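Local coordinates for PlzA (Borrelia burgdorferi, PDB 7MIE), which binds the bacterial second messenger c-di-GMP through its PilZ domain and probably acts as a signalling receptor, at residues T46-N49 / S50-L54; D86-L89 / P90-K94; D269-P272 / L273-M277. All blocks are in the same frame, centred on the assembly; numbering follows the deposited sequence. Where two conformers were deposited one is given.

Interaction 1. Residues T46-N49 / S50-L54; sequences TEIN and SFLNL
N49 and L54 grip each other by two hydrogen bonds where the short helix 46-52 ends in a Schellman motif, with N53, at positive phi (54°), as its C-prime residue. The backbone half of the grip runs from L54 N to N49 O, 3.1 Å and in the carbonyl plane; a weak bond from N53 N to S50 O completes the motif.

The side chain of N49 supplies the other half. Its CB already packs against L54 O at 3.2 Å. With CG beside the backbone N and anti to the carbonyl carbon (chi1 -73°), CG comes to 3.4 Å from the same L54 O. ND2 then donates to L54 O at 2.7 Å with an N-H...O angle of 164°. The acceptor lies almost in the amide plane of N49, whereas the donor sits above the carbonyl plane of L54. ND2 also donates to N56 OD1, so two acceptors fix the rotation of this buried amide.

Before the turn, S50, F51 and L52 return ordinary i to i-4 helical bonds to T46, E47 and I48. I48 and L52 lie side by side on the buried face and both pack on L158 of helix 149-164, while the ring of F51 makes a cation-pi contact with K154 of that helix. Near the start of the helix, the E47 side chain comes to about 7 Å from bound c-di-GMP. The branch of I48 that meets L52 is CG2, 3.8 Å from CD1.

Interaction 2. Residues D86-L89 / P90-K94; sequences DTVL and PALAK
V88 and L92, one helical turn apart, form the tightly packed side of this contact. Their side chains run side by side in the same direction, and V88 CG1 meets L92 CD1 at 3.6 Å. In V88, CG1 stands anti to the backbone N (chi1 169°), which places this methyl alongside L92 CD1. CG of L92 rests 3.4 Å from V88 O, the same oxygen that accepts the backbone N-H of L92 at 2.8 Å. Both residues are buried: I62 of strand 57-62 and L139 of strand 134-143 touch each of them, and A67 of strand 65-74 adds to the packing around V88. L89 packs on L123 and A126 of strand 119-131. Between bonded neighbours the fit is closer still, for the ring of P90 sets its CD 3.3 Å from L89 CB, tighter than usual van der Waals contact.

The first turn is looser on the side where D86 and P90 meet. D86 OD1 approaches P90 CG at 3.5 Å, a van der Waals contact in which the two side chains cross at about a right angle, and D86 itself is exposed. T87 occupies the N-cap position, yet its hydroxyl turns back to bond Q84 O and caps nothing in the helix. The bond from A91 N to T87 O, at 3.4 Å, is weak, and P90, lacking an N-H, spends no donor in this turn. The exposed A93 donates from its N to L89 O at 3.2 Å, longer than the L92 N to V88 O bond. The arrangement is that of a short helix with proline in its first turn, packed through V88 and L92 on the curled antiparallel sheet of the PilZN3 domain.

Interaction 3. Residues D269-P272 / L273-M277; sequences DKIP and LEYTM
P272 and T276 are joined by the main hydrogen bond of this helix start: T276 N donates to P272 O at 3.1 Å, nearly straight (169°) and in the carbonyl plane. The same oxygen takes a second, weak bond from Y275 N, bent to 124°. A water extends the polar network, donating to I271 O at 2.8 Å and hydrogen-bonded to T276 OG1 at 2.7 Å, so that it bridges I271, in the loop before the helix, to T276 in the first turn.

The apolar pair is I271 with Y275. With CG1 of I271 beside the backbone N (chi1 -61°), CG2 stands anti to that N and meets Y275 CD2 at 3.8 Å, approaching the ring obliquely. Two van der Waals contacts join carbon to oxygen: I271 CG2 rests 3.5 Å from T276 OG1, and the chain of E274, bent at chi2, brings OE2 back to within 3.6 Å of P272 CB.

Aromatic and long-range partners place the turn in the fold. The Y275 ring packs edge-to-face with F266, and its hydroxyl bonds S207 O, while T276 lies on Y72 of strand 65-74. The side chain of I271 lies about 4 Å from G209, and that of Y275 about 6 Å from bound c-di-GMP. The whole is a helix N-terminus with proline at the N-cap position, set beside the c-di-GMP site of the PilZ domain.

From the N terminus the three contacts follow in series; none nests in or crosses another, since each closes only a local turn. Interaction 1 ends helix 46-52 and turns the chain toward strand 57-62. Interaction 2 then starts helix 88-94 after strand 78-84, on the same N-terminal sheet, about 17 Å away between nearest atoms. Much later, interaction 3 leads from strand 260-266 of the second sheet into the last helix, 273-283, which also touches strands 65-74 and 119-131 of the first sheet. Interactions 1 and 3 lie on opposite sides of the chain's centre, and both approach bound c-di-GMP, whereas interaction 2 is remote from it.

Interaction 1. Residues T46-N49 / S50-L54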
ATOM      1  N   THR A  46      -4.485  -7.745   1.280  1.00 23.85           N
ATOM      2  CA  THR A  46      -4.800  -9.024   1.899  1.00 24.99           C
ATOM      3  C   THR A  46      -4.021 -10.171   1.242  1.00 24.30           C
ATOM      4  O   THR A  46      -3.420 -11.003   1.944  1.00 23.85           O
ATOM      5  CB  THR A  46      -6.315  -9.242   1.886  1.00 27.34           C
ATOM      6  OG1 THR A  46      -6.846  -8.133   2.617  1.00 29.86           O
ATOM      7  CG2 THR A  46      -6.725 -10.519   2.618  1.00 28.90           C
ATOM      8  N   GLU A  47      -4.058 -10.238  -0.098  1.00 25.24           N
ATOM      9  CA  GLU A  47      -3.387 -11.310  -0.812  1.00 26.11           C
ATOM     10  C   GLU A  47      -1.863 -11.256  -0.656  1.00 25.43           C
ATOM     11  O   GLU A  47      -1.240 -12.318  -0.597  1.00 25.03           O
ATOM     12  CB  GLU A  47      -3.752 -11.334  -2.301  1.00 30.80           C
ATOM     13  CG  GLU A  47      -5.204 -11.743  -2.545  1.00 34.59           C
ATOM     14  CD  GLU A  47      -5.431 -12.115  -3.998  1.00 42.45           C
ATOM     15  OE1 GLU A  47      -6.187 -13.067  -4.238  1.00 50.98           O
ATOM     16  OE2 GLU A  47      -4.833 -11.447  -4.894  1.00 49.62           O
ATOM     17  N   ILE A  48      -1.274 -10.055  -0.575  1.00 23.27           N
ATOM     18  CA  ILE A  48       0.165  -9.951  -0.367  1.00 24.03           C
ATOM     19  C   ILE A  48       0.521 -10.469   1.032  1.00 23.08           C
ATOM     20  O   ILE A  48       1.458 -11.237   1.194  1.00 23.33           O
ATOM     21  CB  ILE A  48       0.669  -8.500  -0.560  1.00 25.37           C
ATOM     22  CG1 ILE A  48       0.381  -8.032  -1.986  1.00 30.57           C
ATOM     23  CG2 ILE A  48       2.156  -8.380  -0.223  1.00 24.85           C
ATOM     24  CD1 ILE A  48       1.065  -8.860  -3.020  1.00 30.42           C
ATOM     25  N   ASN A  49      -0.238 -10.042   2.044  1.00 23.32           N
ATOM     26  CA  ASN A  49       0.027 -10.498   3.403  1.00 24.19           C
ATOM     27  C   ASN A  49      -0.085 -12.017   3.494  1.00 22.29           C
ATOM     28  O   ASN A  49       0.721 -12.632   4.172  1.00 20.48           O
ATOM     29  CB  ASN A  49      -0.876  -9.824   4.438  1.00 26.35           C
ATOM     30  CG  ASN A  49      -0.431  -8.377   4.634  1.00 29.05           C
ATOM     31  OD1 ASN A  49      -0.869  -7.485   3.913  1.00 35.32           O
ATOM     32  ND2 ASN A  49       0.528  -8.133   5.512  1.00 28.07           N
ATOM     33  N   SER A  50      -1.072 -12.590   2.811  1.00 23.74           N
ATOM     34  CA  SER A  50      -1.280 -14.037   2.775  0.50 22.80           C
ATOM     35  C   SER A  50      -0.079 -14.744   2.155  1.00 22.70           C
ATOM     36  O   SER A  50       0.447 -15.723   2.702  1.00 22.60           O
ATOM     37  CB  SER A  50      -2.512 -14.360   1.982  0.50 24.67           C
ATOM     38  OG  SER A  50      -3.635 -14.132   2.784  0.50 25.67           O
ATOM     39  N   PHE A  51       0.346 -14.262   0.979  1.00 21.02           N
ATOM     40  CA  PHE A  51       1.505 -14.841   0.312  1.00 20.68           C
ATOM     41  C   PHE A  51       2.761 -14.794   1.172  1.00 20.97           C
ATOM     42  O   PHE A  51       3.500 -15.791   1.307  1.00 22.00           O
ATOM     43  CB  PHE A  51       1.708 -14.138  -1.046  1.00 20.90           C
ATOM     44  CG  PHE A  51       2.955 -14.540  -1.796  1.00 21.63           C
ATOM     45  CD1 PHE A  51       3.117 -15.844  -2.274  1.00 22.04           C
ATOM     46  CD2 PHE A  51       3.952 -13.619  -2.091  1.00 22.43           C
ATOM     47  CE1 PHE A  51       4.279 -16.199  -2.959  1.00 22.70           C
ATOM     48  CE2 PHE A  51       5.094 -13.969  -2.809  1.00 22.75           C
ATOM     49  CZ  PHE A  51       5.266 -15.268  -3.258  1.00 24.21           C
ATOM     50  N   LEU A  52       3.030 -13.595   1.761  1.00 19.70           N
ATOM     51  CA  LEU A  52       4.253 -13.417   2.538  1.00 21.02           C
ATOM     52  C   LEU A  52       4.131 -14.058   3.924  1.00 22.74           C
ATOM     53  O   LEU A  52       5.158 -14.223   4.562  1.00 23.91           O
ATOM     54  CB  LEU A  52       4.544 -11.914   2.725  1.00 20.75           C
ATOM     55  CG  LEU A  52       4.776 -11.085   1.459  1.00 21.02           C
ATOM     56  CD1 LEU A  52       5.088  -9.613   1.868  1.00 22.90           C
ATOM     57  CD2 LEU A  52       5.950 -11.613   0.625  1.00 22.17           C
ATOM     58  N   ASN A  53       2.912 -14.435   4.352  1.00 22.21           N
ATOM     59  CA  ASN A  53       2.658 -14.896   5.721  1.00 22.47           C
ATOM     60  C   ASN A  53       3.177 -13.835   6.705  1.00 23.94           C
ATOM     61  O   ASN A  53       3.958 -14.133   7.611  1.00 23.45           O
ATOM     62  CB  ASN A  53       3.383 -16.216   6.034  1.00 22.73           C
ATOM     63  CG  ASN A  53       2.854 -16.867   7.309  1.00 24.20           C
ATOM     64  OD1 ASN A  53       1.862 -16.440   7.854  1.00 25.55           O
ATOM     65  ND2 ASN A  53       3.503 -17.921   7.757  1.00 27.04           N
ATOM     66  N   LEU A  54       2.688 -12.617   6.518  1.00 21.95           N
ATOM     67  CA  LEU A  54       3.134 -11.509   7.353  1.00 23.86           C
ATOM     68  C   LEU A  54       1.896 -10.725   7.768  1.00 25.80           C
ATOM     69  O   LEU A  54       1.080 -10.355   6.929  1.00 29.12           O
ATOM     70  CB  LEU A  54       4.171 -10.732   6.510  1.00 24.80           C
ATOM     71  CG  LEU A  54       4.721  -9.461   7.128  1.00 28.85           C
ATOM     72  CD1 LEU A  54       5.565  -9.838   8.342  1.00 28.04           C
ATOM     73  CD2 LEU A  54       5.569  -8.741   6.057  1.00 28.00           C
TER

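Interaction 2. Residues D86-L89 / P90-K94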
ATOM      1  N   ASP A  86       2.872  12.256  16.366  1.00 28.17           N
ATOM      2  CA  ASP A  86       3.275  12.594  17.733  1.00 29.52           C
ATOM      3  C   ASP A  86       3.389  11.345  18.605  1.00 29.44           C
ATOM      4  O   ASP A  86       3.115  11.405  19.804  1.00 30.58           O
ATOM      5  CB  ASP A  86       2.309  13.601  18.388  1.00 32.61           C
ATOM      6  CG  ASP A  86       3.013  14.469  19.429  1.00 37.26           C
ATOM      7  OD1 ASP A  86       4.256  14.335  19.568  1.00 33.21           O
ATOM      8  OD2 ASP A  86       2.322  15.295  20.091  1.00 39.85           O
ATOM      9  N   THR A  87       3.754  10.196  18.012  1.00 27.65           N
ATOM     10  CA  THR A  87       4.009   8.957  18.750  1.00 27.09           C
ATOM     11  C   THR A  87       5.457   8.514  18.478  1.00 27.70           C
ATOM     12  O   THR A  87       6.398   8.992  19.144  1.00 29.33           O
ATOM     13  CB  THR A  87       2.914   7.892  18.509  1.00 27.55           C
ATOM     14  OG1 THR A  87       2.934   7.467  17.140  1.00 27.43           O
ATOM     15  CG2 THR A  87       1.514   8.398  18.799  1.00 27.69           C
ATOM     16  N   VAL A  88       5.650   7.712  17.418  1.00 26.61           N
ATOM     17  CA  VAL A  88       6.916   7.055  17.139  1.00 25.83           C
ATOM     18  C   VAL A  88       7.937   8.075  16.643  1.00 24.68           C
ATOM     19  O   VAL A  88       9.116   7.976  16.958  1.00 25.78           O
ATOM     20  CB  VAL A  88       6.693   5.871  16.173  1.00 25.13           C
ATOM     21  CG1 VAL A  88       8.000   5.299  15.631  1.00 28.01           C
ATOM     22  CG2 VAL A  88       5.932   4.765  16.932  1.00 25.98           C
ATOM     23  N   LEU A  89       7.489   9.066  15.869  1.00 25.11           N
ATOM     24  CA  LEU A  89       8.452   9.885  15.139  1.00 26.69           C
ATOM     25  C   LEU A  89       9.289  10.691  16.141  1.00 26.85           C
ATOM     26  O   LEU A  89      10.512  10.613  16.101  1.00 27.56           O
ATOM     27  CB  LEU A  89       7.756  10.765  14.081  1.00 27.01           C
ATOM     28  CG  LEU A  89       8.707  11.543  13.151  1.00 28.23           C
ATOM     29  CD1 LEU A  89       9.739  10.645  12.487  1.00 26.86           C
ATOM     30  CD2 LEU A  89       7.950  12.368  12.115  1.00 27.90           C
ATOM     31  N   PRO A  90       8.686  11.417  17.111  1.00 27.41           N
ATOM     32  CA  PRO A  90       9.479  12.087  18.134  1.00 28.21           C
ATOM     33  C   PRO A  90      10.247  11.129  19.061  1.00 30.19           C
ATOM     34  O   PRO A  90      11.353  11.455  19.515  1.00 30.35           O
ATOM     35  CB  PRO A  90       8.478  13.011  18.868  1.00 28.45           C
ATOM     36  CG  PRO A  90       7.101  12.498  18.513  1.00 28.74           C
ATOM     37  CD  PRO A  90       7.242  11.688  17.238  1.00 27.94           C
ATOM     38  N   ALA A  91       9.656   9.965  19.374  1.00 27.74           N
ATOM     39  CA  ALA A  91      10.369   8.989  20.197  1.00 27.33           C
ATOM     40  C   ALA A  91      11.649   8.540  19.499  1.00 26.62           C
ATOM     41  O   ALA A  91      12.683   8.341  20.138  1.00 26.29           O
ATOM     42  CB  ALA A  91       9.503   7.799  20.553  1.00 27.89           C
ATOM     43  N   LEU A  92      11.582   8.336  18.176  1.00 24.98           N
ATOM     44  CA  LEU A  92      12.772   7.899  17.443  1.00 24.45           C
ATOM     45  C   LEU A  92      13.837   8.986  17.496  1.00 26.51           C
ATOM     46  O   LEU A  92      15.005   8.658  17.618  1.00 25.29           O
ATOM     47  CB  LEU A  92      12.437   7.613  15.972  1.00 24.90           C
ATOM     48  CG  LEU A  92      11.786   6.260  15.707  1.00 25.00           C
ATOM     49  CD1 LEU A  92      11.253   6.235  14.270  1.00 26.11           C
ATOM     50  CD2 LEU A  92      12.772   5.118  15.931  1.00 26.78           C
ATOM     51  N   ALA A  93      13.410  10.252  17.395  1.00 27.34           N
ATOM     52  CA  ALA A  93      14.368  11.356  17.383  1.00 29.83           C
ATOM     53  C   ALA A  93      15.161  11.382  18.675  1.00 32.43           C
ATOM     54  O   ALA A  93      16.327  11.749  18.652  1.00 35.85           O
ATOM     55  CB  ALA A  93      13.636  12.653  17.188  1.00 30.14           C
ATOM     56  N   LYS A  94      14.521  10.993  19.786  1.00 31.53           N
ATOM     57  CA  LYS A  94      15.190  11.002  21.079  1.00 34.27           C
ATOM     58  C   LYS A  94      16.193   9.848  21.165  1.00 35.70           C
ATOM     59  O   LYS A  94      17.083   9.836  22.010  1.00 35.29           O
ATOM     60  CB  LYS A  94      14.113  10.990  22.155  1.00 37.55           C
ATOM     61  CG  LYS A  94      13.365  12.317  22.212  1.00 43.39           C
ATOM     62  CD  LYS A  94      12.219  12.346  23.190  1.00 49.91           C
ATOM     63  CE  LYS A  94      12.034  13.747  23.735  1.00 52.02           C
ATOM     64  NZ  LYS A  94      11.176  13.733  24.944  1.00 56.76           N
TER

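Interaction 3. Residues D269-P272 / L273-M277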
ATOM      1  N   ASP A 269       2.641   8.072 -11.593  1.00 39.48           N
ATOM      2  CA  ASP A 269       3.440   8.972 -10.775  1.00 41.47           C
ATOM      3  C   ASP A 269       2.613  10.106 -10.177  1.00 39.44           C
ATOM      4  O   ASP A 269       3.186  10.998  -9.568  1.00 39.88           O
ATOM      5  CB  ASP A 269       4.661   9.494 -11.538  1.00 48.98           C
ATOM      6  CG  ASP A 269       5.703   8.411 -11.774  1.00 56.67           C
ATOM      7  OD1 ASP A 269       5.802   7.482 -10.923  1.00 61.99           O
ATOM      8  OD2 ASP A 269       6.404   8.488 -12.813  1.00 61.34           O
ATOM      9  N   LYS A 270       1.282  10.062 -10.333  1.00 35.12           N
ATOM     10  CA  LYS A 270       0.416  11.189 -10.042  1.00 33.97           C
ATOM     11  C   LYS A 270      -0.743  10.768  -9.133  1.00 30.73           C
ATOM     12  O   LYS A 270      -1.674  11.538  -8.919  1.00 30.36           O
ATOM     13  CB  LYS A 270      -0.113  11.786 -11.352  1.00 37.29           C
ATOM     14  CG  LYS A 270       0.956  12.541 -12.157  1.00 43.94           C
ATOM     15  CD  LYS A 270       0.659  12.694 -13.634  1.00 44.22           C
ATOM     16  CE  LYS A 270      -0.677  13.362 -13.830  1.00 47.13           C
ATOM     17  NZ  LYS A 270      -1.001  13.483 -15.268  1.00 54.74           N
ATOM     18  N   ILE A 271      -0.697   9.545  -8.608  1.00 27.95           N
ATOM     19  CA  ILE A 271      -1.894   9.082  -7.898  1.00 27.81           C
ATOM     20  C   ILE A 271      -1.978   9.810  -6.563  1.00 27.69           C
ATOM     21  O   ILE A 271      -1.029   9.799  -5.799  1.00 29.43           O
ATOM     22  CB  ILE A 271      -1.879   7.550  -7.711  1.00 25.39           C
ATOM     23  CG1 ILE A 271      -1.869   6.797  -9.041  1.00 25.61           C
ATOM     24  CG2 ILE A 271      -3.055   7.115  -6.833  1.00 25.04           C
ATOM     25  CD1 ILE A 271      -1.679   5.305  -8.886  1.00 25.29           C
ATOM     26  N   PRO A 272      -3.098  10.484  -6.243  1.00 29.23           N
ATOM     27  CA  PRO A 272      -3.212  11.200  -4.958  1.00 29.20           C
ATOM     28  C   PRO A 272      -3.015  10.250  -3.768  1.00 31.31           C
ATOM     29  O   PRO A 272      -3.564   9.139  -3.737  1.00 26.48           O
ATOM     30  CB  PRO A 272      -4.593  11.848  -4.994  1.00 30.23           C
ATOM     31  CG  PRO A 272      -5.004  11.815  -6.462  1.00 33.92           C
ATOM     32  CD  PRO A 272      -4.286  10.625  -7.090  1.00 29.53           C
ATOM     33  N   LEU A 273      -2.220  10.695  -2.786  1.00 31.00           N
ATOM     34  CA  LEU A 273      -1.985   9.934  -1.568  1.00 32.40           C
ATOM     35  C   LEU A 273      -3.313   9.579  -0.893  1.00 30.78           C
ATOM     36  O   LEU A 273      -3.444   8.479  -0.355  1.00 28.79           O
ATOM     37  CB  LEU A 273      -1.119  10.760  -0.605  1.00 35.28           C
ATOM     38  CG  LEU A 273      -0.663   9.977   0.630  1.00 40.09           C
ATOM     39  CD1 LEU A 273      -0.064   8.636   0.226  1.00 43.73           C
ATOM     40  CD2 LEU A 273       0.332  10.778   1.470  1.00 39.58           C
ATOM     41  N   GLU A 274      -4.306  10.475  -0.946  1.00 30.18           N
ATOM     42  CA  GLU A 274      -5.605  10.210  -0.330  1.00 30.56           C
ATOM     43  C   GLU A 274      -6.301   8.996  -0.966  1.00 27.89           C
ATOM     44  O   GLU A 274      -6.981   8.226  -0.271  1.00 26.80           O
ATOM     45  CB  GLU A 274      -6.545  11.420  -0.435  1.00 35.07           C
ATOM     46  CG  GLU A 274      -5.896  12.734  -0.031  1.00 43.12           C
ATOM     47  CD  GLU A 274      -5.137  13.301  -1.224  1.00 47.19           C
ATOM     48  OE1 GLU A 274      -3.894  13.176  -1.243  1.00 47.19           O
ATOM     49  OE2 GLU A 274      -5.802  13.772  -2.178  1.00 55.38           O
ATOM     50  N   TYR A 275      -6.134   8.828  -2.287  1.00 25.80           N
ATOM     51  CA  TYR A 275      -6.708   7.651  -2.940  1.00 25.11           C
ATOM     52  C   TYR A 275      -5.957   6.397  -2.475  1.00 23.30           C
ATOM     53  O   TYR A 275      -6.568   5.376  -2.158  1.00 22.69           O
ATOM     54  CB  TYR A 275      -6.606   7.751  -4.467  1.00 24.26           C
ATOM     55  CG  TYR A 275      -7.129   6.491  -5.131  1.00 23.93           C
ATOM     56  CD1 TYR A 275      -8.496   6.260  -5.211  1.00 23.99           C
ATOM     57  CD2 TYR A 275      -6.283   5.478  -5.575  1.00 22.54           C
ATOM     58  CE1 TYR A 275      -9.022   5.099  -5.769  1.00 24.50           C
ATOM     59  CE2 TYR A 275      -6.786   4.321  -6.163  1.00 21.60           C
ATOM     60  CZ  TYR A 275      -8.159   4.107  -6.229  1.00 22.38           C
ATOM     61  OH  TYR A 275      -8.719   2.992  -6.789  1.00 22.39           O
ATOM     62  N   THR A 276      -4.623   6.440  -2.557  1.00 22.87           N
ATOM     63  CA  THR A 276      -3.822   5.294  -2.176  1.00 22.28           C
ATOM     64  C   THR A 276      -4.180   4.844  -0.756  1.00 23.16           C
ATOM     65  O   THR A 276      -4.336   3.643  -0.471  1.00 21.66           O
ATOM     66  CB  THR A 276      -2.330   5.624  -2.272  1.00 23.58           C
ATOM     67  OG1 THR A 276      -2.110   5.963  -3.648  1.00 23.90           O
ATOM     68  CG2 THR A 276      -1.512   4.392  -1.928  1.00 24.49           C
ATOM     69  N   MET A 277      -4.323   5.824   0.154  1.00 24.25           N
ATOM     70  CA  MET A 277      -4.648   5.475   1.540  1.00 25.53           C
ATOM     71  C   MET A 277      -6.097   4.963   1.694  1.00 25.86           C
ATOM     72  O   MET A 277      -6.372   4.126   2.554  1.00 25.96           O
ATOM     73  CB  MET A 277      -4.439   6.682   2.469  1.00 28.13           C
ATOM     74  CG  MET A 277      -2.989   7.062   2.722  1.00 29.43           C
ATOM     75  SD  MET A 277      -1.951   5.706   3.273  1.00 32.26           S
ATOM     76  CE  MET A 277      -0.320   6.453   3.428  1.00 32.89           C
TER
HETATM   77  O   HOH W   1      -0.242   7.851  -3.987  1.00 30.12           O